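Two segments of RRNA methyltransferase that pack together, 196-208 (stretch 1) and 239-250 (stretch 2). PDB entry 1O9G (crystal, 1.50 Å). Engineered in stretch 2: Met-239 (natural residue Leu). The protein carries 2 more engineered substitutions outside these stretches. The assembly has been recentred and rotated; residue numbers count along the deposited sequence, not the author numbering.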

# COMPACT_ATOMS: atom_id res chain seq x y z
N LEU A 196 9.34 -11.88 -8.60
CA LEU A 196 8.41 -10.79 -8.41
C LEU A 196 9.02 -9.50 -8.93
O LEU A 196 8.39 -8.77 -9.70
CB LEU A 196 8.02 -10.66 -6.94
CG LEU A 196 7.23 -9.42 -6.51
CD1 LEU A 196 6.05 -9.25 -7.38
CD2 LEU A 196 6.83 -9.58 -5.06
N LEU A 197 10.25 -9.22 -8.54
CA LEU A 197 10.90 -8.00 -9.00
C LEU A 197 11.08 -7.95 -10.51
O LEU A 197 10.84 -6.92 -11.12
CB LEU A 197 12.23 -7.78 -8.32
CG LEU A 197 12.23 -7.58 -6.81
CD1 LEU A 197 13.67 -7.53 -6.35
CD2 LEU A 197 11.47 -6.36 -6.37
N ARG A 198 11.47 -9.06 -11.12
CA ARG A 198 11.65 -9.08 -12.57
C ARG A 198 10.34 -8.88 -13.30
O ARG A 198 10.29 -8.18 -14.29
CB ARG A 198 12.30 -10.38 -13.03
CG ARG A 198 13.77 -10.50 -12.68
CD ARG A 198 14.46 -11.62 -13.42
NE ARG A 198 13.58 -12.78 -13.47
CZ ARG A 198 13.57 -13.78 -12.59
NH1 ARG A 198 14.46 -13.84 -11.59
NH2 ARG A 198 12.68 -14.76 -12.75
N SER A 199 9.28 -9.49 -12.80
CA SER A 199 7.97 -9.32 -13.42
C SER A 199 7.55 -7.85 -13.38
O SER A 199 7.16 -7.28 -14.39
CB SER A 199 6.94 -10.20 -12.71
OG SER A 199 5.71 -10.16 -13.39
N LEU A 200 7.63 -7.25 -12.21
CA LEU A 200 7.26 -5.85 -12.05
C LEU A 200 8.10 -4.95 -12.94
O LEU A 200 7.57 -4.06 -13.58
CB LEU A 200 7.39 -5.43 -10.59
CG LEU A 200 6.35 -6.02 -9.63
CD1 LEU A 200 6.69 -5.69 -8.18
CD2 LEU A 200 4.97 -5.54 -10.01
N ALA A 201 9.41 -5.15 -12.96
CA ALA A 201 10.30 -4.24 -13.67
C ALA A 201 10.01 -4.27 -15.17
O ALA A 201 10.23 -3.28 -15.86
CB ALA A 201 11.76 -4.56 -13.37
N SER A 202 9.52 -5.40 -15.68
CA SER A 202 9.16 -5.51 -17.09
C SER A 202 8.03 -4.56 -17.48
O SER A 202 7.91 -4.18 -18.64
CB SER A 202 8.80 -6.95 -17.48
OG SER A 202 7.53 -7.36 -16.99
N ALA A 203 7.21 -4.19 -16.51
CA ALA A 203 6.02 -3.37 -16.76
C ALA A 203 6.17 -1.89 -16.36
O ALA A 203 5.31 -1.08 -16.69
CB ALA A 203 4.84 -3.96 -16.04
N LEU A 204 7.23 -1.54 -15.66
CA LEU A 204 7.39 -0.20 -15.05
C LEU A 204 8.30 0.71 -15.85
O LEU A 204 9.17 0.24 -16.58
CB LEU A 204 7.99 -0.33 -13.66
CG LEU A 204 7.08 -0.99 -12.64
CD1 LEU A 204 7.89 -1.36 -11.39
CD2 LEU A 204 5.93 -0.07 -12.31
N PRO A 205 8.15 2.02 -15.66
CA PRO A 205 9.15 2.93 -16.21
C PRO A 205 10.49 2.73 -15.47
O PRO A 205 10.50 2.24 -14.33
CB PRO A 205 8.55 4.31 -15.96
CG PRO A 205 7.69 4.14 -14.77
CD PRO A 205 7.16 2.73 -14.83
N ALA A 206 11.59 3.09 -16.13
CA ALA A 206 12.94 2.80 -15.68
C ALA A 206 13.23 3.38 -14.30
O ALA A 206 13.92 2.78 -13.48
CB ALA A 206 13.93 3.33 -16.68
N HIS A 207 12.67 4.54 -14.04
CA HIS A 207 12.91 5.24 -12.76
C HIS A 207 12.15 4.71 -11.57
O HIS A 207 12.41 5.14 -10.45
CB HIS A 207 12.59 6.73 -12.88
CG HIS A 207 11.14 7.00 -13.12
ND1 HIS A 207 10.23 7.30 -12.13
CD2 HIS A 207 10.44 7.01 -14.28
CE1 HIS A 207 9.04 7.47 -12.67
NE2 HIS A 207 9.14 7.29 -13.97
N ALA A 208 11.18 3.84 -11.78
CA ALA A 208 10.27 3.46 -10.73
C ALA A 208 11.04 2.82 -9.57
O ALA A 208 11.96 2.03 -9.77
CB ALA A 208 9.25 2.46 -11.24
N MSE A 239 14.25 -1.52 -1.09
CA MSE A 239 13.82 -0.80 -2.28
C MSE A 239 14.83 -0.98 -3.38
O MSE A 239 16.01 -0.94 -3.14
CB MSE A 239 13.77 0.71 -1.99
CG MSE A 239 12.89 1.12 -0.86
SE MSE A 239 12.93 3.03 -0.60
CE MSE A 239 14.67 3.44 -1.45
N VAL A 240 14.32 -1.18 -4.59
CA VAL A 240 15.14 -1.30 -5.78
C VAL A 240 14.57 -0.44 -6.90
O VAL A 240 13.42 -0.10 -6.94
CB VAL A 240 15.23 -2.79 -6.28
CG1 VAL A 240 15.89 -3.68 -5.25
CG2 VAL A 240 13.93 -3.30 -6.69
N ARG A 241 15.43 -0.09 -7.84
CA ARG A 241 15.02 0.64 -9.00
C ARG A 241 14.70 -0.32 -10.14
O ARG A 241 15.46 -1.24 -10.38
CB ARG A 241 16.15 1.56 -9.43
CG ARG A 241 15.83 2.33 -10.69
CD ARG A 241 16.48 3.67 -10.82
NE ARG A 241 16.27 4.53 -9.67
CZ ARG A 241 17.19 4.89 -8.79
NH1 ARG A 241 18.44 4.41 -8.87
NH2 ARG A 241 16.86 5.75 -7.81
N ALA A 242 13.65 -0.03 -10.87
CA ALA A 242 13.20 -0.90 -11.98
C ALA A 242 14.32 -1.12 -12.99
O ALA A 242 14.60 -2.27 -13.33
CB ALA A 242 11.98 -0.32 -12.65
N ALA A 243 15.01 -0.06 -13.40
CA ALA A 243 16.11 -0.18 -14.37
C ALA A 243 17.18 -1.12 -13.87
O ALA A 243 17.78 -1.86 -14.67
CB ALA A 243 16.71 1.17 -14.67
N ASP A 244 17.47 -1.08 -12.58
CA ASP A 244 18.49 -1.95 -11.99
C ASP A 244 18.07 -3.40 -12.00
O ASP A 244 18.90 -4.29 -12.22
CB ASP A 244 18.85 -1.54 -10.56
CG ASP A 244 19.52 -0.18 -10.47
OD1 ASP A 244 20.12 0.30 -11.46
OD2 ASP A 244 19.56 0.47 -9.42
N VAL A 245 16.79 -3.67 -11.77
CA VAL A 245 16.30 -5.04 -11.83
C VAL A 245 16.54 -5.60 -13.24
O VAL A 245 17.01 -6.72 -13.40
CB VAL A 245 14.83 -5.14 -11.47
CG1 VAL A 245 14.32 -6.54 -11.70
CG2 VAL A 245 14.59 -4.72 -10.02
N LEU A 246 16.22 -4.83 -14.27
CA LEU A 246 16.40 -5.28 -15.65
C LEU A 246 17.85 -5.55 -15.98
O LEU A 246 18.16 -6.48 -16.71
CB LEU A 246 15.83 -4.28 -16.65
CG LEU A 246 14.30 -4.20 -16.65
CD1 LEU A 246 13.83 -3.30 -17.78
CD2 LEU A 246 13.68 -5.59 -16.78
N GLU A 247 18.75 -4.75 -15.42
CA GLU A 247 20.16 -4.88 -15.72
C GLU A 247 20.75 -6.16 -15.12
O GLU A 247 21.76 -6.62 -15.59
CB GLU A 247 20.95 -3.65 -15.25
CG GLU A 247 20.82 -2.44 -16.17
CD GLU A 247 21.31 -2.67 -17.60
OE1 GLU A 247 22.23 -3.49 -17.82
OE2 GLU A 247 20.76 -2.02 -18.52
N ALA A 248 20.11 -6.71 -14.09
CA ALA A 248 20.60 -7.94 -13.46
C ALA A 248 20.43 -9.21 -14.31
O ALA A 248 21.09 -10.22 -14.06
CB ALA A 248 19.94 -8.12 -12.11
N GLY A 249 19.55 -9.16 -15.30
CA GLY A 249 19.35 -10.30 -16.18
C GLY A 249 18.47 -11.40 -15.62
O GLY A 249 17.79 -11.19 -14.62
N PRO A 250 18.47 -12.58 -16.25
CA PRO A 250 17.54 -13.66 -15.89
C PRO A 250 17.76 -14.27 -14.49
O PRO A 250 17.34 -15.43 -14.18
CB PRO A 250 17.78 -14.72 -16.99
CG PRO A 250 19.06 -14.35 -17.67
CD PRO A 250 19.34 -12.94 -17.38
OXT PRO A 250 18.34 -13.64 -13.48

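The helix running through Leu-197 and Ala-201 and the helix that starts at Ala-242 pack at a steep angle, their N-to-C directions 117° apart and their axes 8.6 Å apart at closest approach. Two alanines come close here: Ala-201 CA and Ala-242 CA are 4.7 Å apart. Stretch 1 then leaves its helix and makes a type I beta turn from Pro-205 to Ala-208, closed by a hydrogen bond from Ala-208 N to Pro-205 O (3.1 Å). This turn meets the start of the second helix, where strand 239-241 gives way to helical geometry and Arg-241 occupies the N-cap position. Amides in the first turn of a helix lack carbonyl partners within that helix, and two of them are satisfied here by the loop: Ala-242 N donates to Ala-208 O (2.9 Å, N-H...O angle 160°) and Ala-243 N to Ala-206 O (3.0 Å, 146°). Ala-208 O also receives a CA-H...O contact from Arg-241 CA (3.4 Å, angle at H 142°), so one carbonyl serves two neighbouring donors.

The side chains fill in around this backbone clamp. The methyl of Ala-242 points toward stretch 1 and is held in a pocket of small groups: Ala-242 CB is 4.1 Å from Leu-204 CB, 4.1 Å from Ala-208 CB and 4.3 Å from Ala-201 CB, with Pro-205 O at 3.4 Å from the same Ala-242 CB. Beside it, Ala-206 CB meets Ala-243 CB at 4.1 Å.

One helical turn further on, Val-245 (chi1 t) directs CG1 against the first helix. Val-245 CG1 lies 3.6 Å from Ala-201 CB, 3.5 Å from Leu-197 O and 3.8 Å from Arg-198 CA, packing on backbone as well as side chain. Leu-246 starts sideways, but its end comes nearer, bringing Leu-246 CD2 to 4.0 Å from Ala-201 CB. Ala-201 thus touches Ala-242, Val-245 and Leu-246 through a single methyl. Leu-197, buried and pointing toward stretch 2, extends the apolar contact to the strand, with Leu-197 CD2 3.9 Å from Val-240 CG2.

The CA-to-CB bond of exposed Arg-198 is sideways, but the end of the side chain comes nearer, Arg-198 CD lying 3.6 Å from Gly-249 O. Gly-249 leaves helical geometry with a positive phi of 80°, a conformation that favours glycine. Arg-198 NH1 and Pro-250 OXT, of the terminal carboxylate, are 4.3 Å apart, beyond a salt bridge; the oxygen lies well out of the guanidinium plane, so the attraction is between charges alone. Engineered Met-239, present as selenomethionine, points away and takes no part in the contact.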